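Local structure of nickel ABC transporter (Nickel-binding protein) (Bacillus halodurans, 3T66) at residues T80-K85 and V176-Y181; A39-T44 and N154-T159. The protein probably serves as the extracellular solute-binding component of an ABC importer, capturing a substrate such as a peptide or nickel for transport. All coordinates share one frame; numbering follows the deposited sequence.

Contact 1. Residues T80-K85 and V176-Y181; sequences TFQNGK and VRYDEY. With CA (calcium ion), chain B.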
loop_
_atom_site.group_PDB
_atom_site.type_symbol
_atom_site.label_atom_id
_atom_site.label_comp_id
_atom_site.label_asym_id
_atom_site.label_seq_id
_atom_site.Cartn_x
_atom_site.Cartn_y
_atom_site.Cartn_z
ATOM N N THR A 80 -3.277 -25.259 14.273
ATOM C CA THR A 80 -2.680 -26.395 13.617
ATOM C C THR A 80 -2.548 -26.135 12.129
ATOM O O THR A 80 -3.433 -25.500 11.516
ATOM C CB THR A 80 -3.553 -27.687 13.727
ATOM O OG1 THR A 80 -4.804 -27.508 13.023
ATOM C CG2 THR A 80 -3.788 -28.138 15.211
ATOM N N PHE A 81 -1.476 -26.668 11.541
ATOM C CA PHE A 81 -1.328 -26.699 10.082
ATOM C C PHE A 81 -2.367 -27.604 9.430
ATOM O O PHE A 81 -2.927 -28.479 10.045
ATOM C CB PHE A 81 0.076 -27.144 9.639
ATOM C CG PHE A 81 1.181 -26.262 10.145
ATOM C CD1 PHE A 81 1.613 -25.168 9.408
ATOM C CD2 PHE A 81 1.802 -26.524 11.375
ATOM C CE1 PHE A 81 2.635 -24.332 9.901
ATOM C CE2 PHE A 81 2.820 -25.691 11.871
ATOM C CZ PHE A 81 3.212 -24.596 11.151
ATOM N N GLN A 82 -2.623 -27.349 8.157
ATOM C CA GLN A 82 -3.526 -28.125 7.344
ATOM C C GLN A 82 -3.226 -29.610 7.407
ATOM O O GLN A 82 -4.118 -30.454 7.237
ATOM C CB GLN A 82 -3.438 -27.639 5.905
ATOM C CG GLN A 82 -4.274 -26.395 5.622
ATOM C CD GLN A 82 -3.493 -25.320 4.938
ATOM O OE1 GLN A 82 -2.356 -25.535 4.567
ATOM N NE2 GLN A 82 -4.085 -24.135 4.807
ATOM N N ASN A 83 -1.972 -29.957 7.654
ATOM C CA ASN A 83 -1.645 -31.367 7.700
ATOM C C ASN A 83 -1.901 -31.916 9.092
ATOM O O ASN A 83 -1.741 -33.080 9.292
ATOM C CB ASN A 83 -0.202 -31.614 7.265
ATOM C CG ASN A 83 0.804 -31.117 8.285
ATOM O OD1 ASN A 83 0.425 -30.673 9.374
ATOM N ND2 ASN A 83 2.084 -31.166 7.931
ATOM N N GLY A 84 -2.290 -31.083 10.051
ATOM C CA GLY A 84 -2.613 -31.555 11.391
ATOM C C GLY A 84 -1.575 -31.239 12.463
ATOM O O GLY A 84 -1.934 -31.110 13.630
ATOM N N LYS A 85 -0.296 -31.103 12.095
ATOM C CA LYS A 85 0.776 -30.895 13.085
ATOM C C LYS A 85 0.517 -29.621 13.911
ATOM O O LYS A 85 -0.083 -28.646 13.395
ATOM C CB LYS A 85 2.166 -30.867 12.431
ATOM N N VAL A 176 -9.471 -26.811 -1.105
ATOM C CA VAL A 176 -10.489 -27.610 -0.470
ATOM C C VAL A 176 -10.551 -27.049 0.948
ATOM O O VAL A 176 -9.512 -26.677 1.489
ATOM C CB VAL A 176 -10.108 -29.146 -0.489
ATOM N N ARG A 177 -11.758 -26.944 1.515
ATOM C CA ARG A 177 -11.948 -26.420 2.879
ATOM C C ARG A 177 -11.128 -27.251 3.813
ATOM O O ARG A 177 -11.078 -28.473 3.664
ATOM C CB ARG A 177 -13.396 -26.521 3.325
ATOM C CG ARG A 177 -13.521 -26.591 4.826
ATOM C CD ARG A 177 -14.943 -26.678 5.291
ATOM N NE ARG A 177 -15.510 -27.998 4.999
ATOM C CZ ARG A 177 -16.415 -28.267 4.053
ATOM N NH1 ARG A 177 -16.918 -27.321 3.283
ATOM N NH2 ARG A 177 -16.837 -29.508 3.902
ATOM N N TYR A 178 -10.456 -26.578 4.752
ATOM C CA TYR A 178 -9.705 -27.278 5.792
ATOM C C TYR A 178 -10.557 -27.324 7.052
ATOM O O TYR A 178 -10.965 -26.286 7.579
ATOM C CB TYR A 178 -8.361 -26.640 6.045
ATOM C CG TYR A 178 -7.672 -27.178 7.285
ATOM C CD1 TYR A 178 -7.461 -28.556 7.470
ATOM C CD2 TYR A 178 -7.231 -26.297 8.289
ATOM C CE1 TYR A 178 -6.819 -29.029 8.621
ATOM C CE2 TYR A 178 -6.611 -26.749 9.419
ATOM C CZ TYR A 178 -6.402 -28.103 9.596
ATOM O OH TYR A 178 -5.764 -28.506 10.756
ATOM N N ASP A 179 -10.841 -28.533 7.522
ATOM C CA ASP A 179 -11.966 -28.724 8.442
ATOM C C ASP A 179 -11.691 -28.218 9.845
ATOM O O ASP A 179 -12.630 -27.791 10.518
ATOM C CB ASP A 179 -12.487 -30.180 8.449
ATOM C CG ASP A 179 -13.305 -30.545 7.177
ATOM O OD1 ASP A 179 -13.694 -29.627 6.424
ATOM O OD2 ASP A 179 -13.566 -31.753 6.919
ATOM N N GLU A 180 -10.422 -28.220 10.262
ATOM C CA GLU A 180 -10.020 -27.796 11.636
ATOM C C GLU A 180 -9.295 -26.465 11.721
ATOM O O GLU A 180 -8.468 -26.255 12.599
ATOM C CB GLU A 180 -9.117 -28.842 12.256
ATOM C CG GLU A 180 -9.495 -30.297 11.911
ATOM C CD GLU A 180 -10.717 -30.798 12.690
ATOM O OE1 GLU A 180 -11.041 -30.190 13.752
ATOM O OE2 GLU A 180 -11.339 -31.800 12.230
ATOM N N TYR A 181 -9.589 -25.581 10.773
ATOM C CA TYR A 181 -8.969 -24.270 10.700
ATOM C C TYR A 181 -9.157 -23.602 12.047
ATOM O O TYR A 181 -10.259 -23.633 12.568
ATOM C CB TYR A 181 -9.655 -23.449 9.625
ATOM C CG TYR A 181 -9.178 -22.041 9.604
ATOM C CD1 TYR A 181 -7.827 -21.753 9.543
ATOM C CD2 TYR A 181 -10.074 -20.994 9.669
ATOM C CE1 TYR A 181 -7.376 -20.451 9.546
ATOM C CE2 TYR A 181 -9.647 -19.695 9.668
ATOM C CZ TYR A 181 -8.295 -19.422 9.604
ATOM O OH TYR A 181 -7.870 -18.119 9.606
HETATM CA CA CA B . -13.923 -33.269 5.081
#
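Two type I beta turns, Phe81 to Gly84 and Tyr178 to Tyr181, meet at the surface around the ring of Tyr178, whose neighbour Asp179 binds a calcium ion. CG of Tyr178 stands anti to its backbone N (chi1 169°), and its CB points toward the loop 80-85. The CA of Gln82 sits over one face in a CH-pi contact, 3.7 Å from the ring centroid of Tyr178 and 15° off the normal. CG of Gln82 lies over the inner end of the ring, 3.9 Å from CG of Tyr178. The backbone N of Glu180 is above the centre of the opposite face. At the edge, in the ring plane, OG1 of Thr80 hydrogen-bonds OH of Tyr178 at 2.7 Å. An alanine in place of Tyr178 would probably leave the Thr80 hydroxyl without this mate and open a gap beside Gln82. Asp179 divides its carboxylate: OD2 binds calcium at 2.4 Å, while OD1 takes NE of Arg177 in a salt bridge of 2.8 Å, in the guanidinium plane. Tyrosine suits its place by joining an aromatic face to a polar tip, and the paired carboxylate oxygens are likely to share the negative charge between metal and arginine.

Contact 2. Residues A39-T44 and N154-T159; sequences AGITET and NHPVGT
Ile41 makes the first touch with the loop 154-159, directly after Gly40, whose positive phi closes helix 35-38 in a Schellman motif, a conformation that glycine adopts easily. Chi1 of -62° sets CG1 of Ile41 beside the backbone N; the other branch, CG2, stands anti to that N and comes to 3.5 Å from the carbonyl O of Pro156. It also lies 4.4 Å from CG of Pro156. The same branched side chain packs on Leu175 of strand 172-177, an apolar setting suited to isoleucine. At Thr42 the backbones draw together, its CA 4.7 Å from CA of Gly158. Glycine suits position 158, since a CB there would point toward the loop 39-44 and would probably crowd Thr42 OG1 and Ile41 O. Thr42 points its own CB away from the loop 154-159, and its side chain touches Pro36 and Val37 of helix 35-38. The contact thus joins two irregular, buried loops of this family 5 solute-binding protein, one leading from helix 35-38 to strand 46-48 and the other into strand 162-168; their touching parts run 56° apart. Glu43 points its CB back toward the second loop, and its chain is extended beyond CG. Its OE1 accepts a hydrogen bond from OG1 of Thr159, and NE1 of Trp182 also donates to OE1, so a carboxylate suits this buried place, accepting from both hydroxyl and indole.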
loop_
_atom_site.group_PDB
_atom_site.type_symbol
_atom_site.label_atom_id
_atom_site.label_comp_id
_atom_site.label_asym_id
_atom_site.label_seq_id
_atom_site.Cartn_x
_atom_site.Cartn_y
_atom_site.Cartn_z
ATOM N N ALA A 39 -5.001 -16.688 -1.406
ATOM C CA ALA A 39 -5.903 -17.775 -1.679
ATOM C C ALA A 39 -6.264 -18.460 -0.392
ATOM O O ALA A 39 -7.044 -19.398 -0.392
ATOM C CB ALA A 39 -5.275 -18.763 -2.658
ATOM N N GLY A 40 -5.673 -18.008 0.703
ATOM C CA GLY A 40 -6.043 -18.501 2.029
ATOM C C GLY A 40 -5.419 -19.848 2.354
ATOM O O GLY A 40 -6.024 -20.663 3.060
ATOM N N ILE A 41 -4.213 -20.080 1.846
ATOM C CA ILE A 41 -3.461 -21.267 2.239
ATOM C C ILE A 41 -2.708 -20.990 3.542
ATOM O O ILE A 41 -2.513 -21.880 4.405
ATOM C CB ILE A 41 -2.440 -21.676 1.147
ATOM C CG1 ILE A 41 -3.174 -22.016 -0.142
ATOM C CG2 ILE A 41 -1.652 -22.857 1.578
ATOM C CD1 ILE A 41 -2.456 -21.650 -1.374
ATOM N N THR A 42 -2.337 -19.729 3.680
ATOM C CA THR A 42 -1.190 -19.344 4.453
ATOM C C THR A 42 -1.495 -18.021 5.140
ATOM O O THR A 42 -2.278 -17.225 4.605
ATOM C CB THR A 42 0.022 -19.282 3.462
ATOM O OG1 THR A 42 0.891 -20.393 3.698
ATOM C CG2 THR A 42 0.838 -17.999 3.566
ATOM N N GLU A 43 -0.906 -17.808 6.320
ATOM C CA GLU A 43 -1.159 -16.629 7.168
ATOM C C GLU A 43 0.080 -16.136 7.907
ATOM O O GLU A 43 1.100 -16.803 7.936
ATOM C CB GLU A 43 -2.203 -16.989 8.207
ATOM C CG GLU A 43 -3.455 -17.536 7.604
ATOM C CD GLU A 43 -4.373 -18.178 8.617
ATOM O OE1 GLU A 43 -3.867 -18.854 9.540
ATOM O OE2 GLU A 43 -5.607 -18.012 8.497
ATOM N N THR A 44 -0.008 -15.004 8.581
ATOM C CA THR A 44 1.209 -14.380 9.090
ATOM C C THR A 44 1.080 -14.288 10.583
ATOM O O THR A 44 -0.012 -14.519 11.091
ATOM C CB THR A 44 1.346 -12.969 8.501
ATOM O OG1 THR A 44 0.085 -12.318 8.647
ATOM C CG2 THR A 44 1.755 -13.011 6.977
ATOM N N ASN A 154 4.942 -26.250 -5.171
ATOM C CA ASN A 154 3.650 -26.735 -5.645
ATOM C C ASN A 154 2.697 -27.151 -4.540
ATOM O O ASN A 154 1.553 -27.527 -4.823
ATOM C CB ASN A 154 3.835 -27.921 -6.588
ATOM C CG ASN A 154 5.056 -27.786 -7.472
ATOM O OD1 ASN A 154 5.075 -26.950 -8.392
ATOM N ND2 ASN A 154 6.090 -28.612 -7.210
ATOM N N HIS A 155 3.157 -27.103 -3.295
ATOM C CA HIS A 155 2.376 -27.660 -2.207
ATOM C C HIS A 155 2.788 -27.120 -0.841
ATOM O O HIS A 155 3.383 -27.836 -0.041
ATOM C CB HIS A 155 2.474 -29.180 -2.217
ATOM C CG HIS A 155 1.226 -29.859 -1.757
ATOM N ND1 HIS A 155 0.652 -29.605 -0.528
ATOM C CD2 HIS A 155 0.441 -30.791 -2.355
ATOM C CE1 HIS A 155 -0.433 -30.348 -0.388
ATOM N NE2 HIS A 155 -0.586 -31.070 -1.486
ATOM N N PRO A 156 2.481 -25.844 -0.580
ATOM C CA PRO A 156 2.716 -25.234 0.731
ATOM C C PRO A 156 1.709 -25.649 1.830
ATOM O O PRO A 156 0.500 -25.631 1.643
ATOM C CB PRO A 156 2.625 -23.724 0.438
ATOM C CG PRO A 156 1.889 -23.594 -0.849
ATOM C CD PRO A 156 2.090 -24.860 -1.618
ATOM N N VAL A 157 2.195 -26.033 2.994
ATOM C CA VAL A 157 1.247 -26.433 4.022
ATOM C C VAL A 157 1.243 -25.441 5.135
ATOM O O VAL A 157 2.180 -25.388 5.928
ATOM C CB VAL A 157 1.446 -27.894 4.482
ATOM C CG1 VAL A 157 0.939 -28.104 5.911
ATOM C CG2 VAL A 157 0.665 -28.768 3.542
ATOM N N GLY A 158 0.190 -24.635 5.160
ATOM C CA GLY A 158 0.097 -23.529 6.090
ATOM C C GLY A 158 -1.096 -23.651 6.988
ATOM O O GLY A 158 -1.685 -24.723 7.111
ATOM N N THR A 159 -1.473 -22.537 7.591
ATOM C CA THR A 159 -2.531 -22.551 8.565
ATOM C C THR A 159 -3.838 -21.967 8.034
ATOM O O THR A 159 -4.817 -21.830 8.771
ATOM C CB THR A 159 -2.100 -21.839 9.828
ATOM O OG1 THR A 159 -1.967 -20.458 9.528
ATOM C CG2 THR A 159 -0.761 -22.352 10.281
#

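How the contacts relate
The centres of contacts 1 and 2 lie about 10 Å apart; their segments alternate along the chain, and the two contacts touch directly. Both segments of contact 1 reach into contact 2. From loop 80-85, OE1 of Gln82 probably accepts from the backbone N of Gly158 at 2.8 Å, while its NE2 donates to O of Ile41, letting one amide bridge both loops of contact 2. From 176-181, OH of Tyr181 probably hydrogen-bonds OE2 of Glu43. Phe81 adds packing, its CD1 3.5 Å from O of Val157. Contact 1 lies at the surface, where Asp179 binds the calcium; contact 2 is buried, with OG1 of Thr159 18.1 Å from the calcium ion.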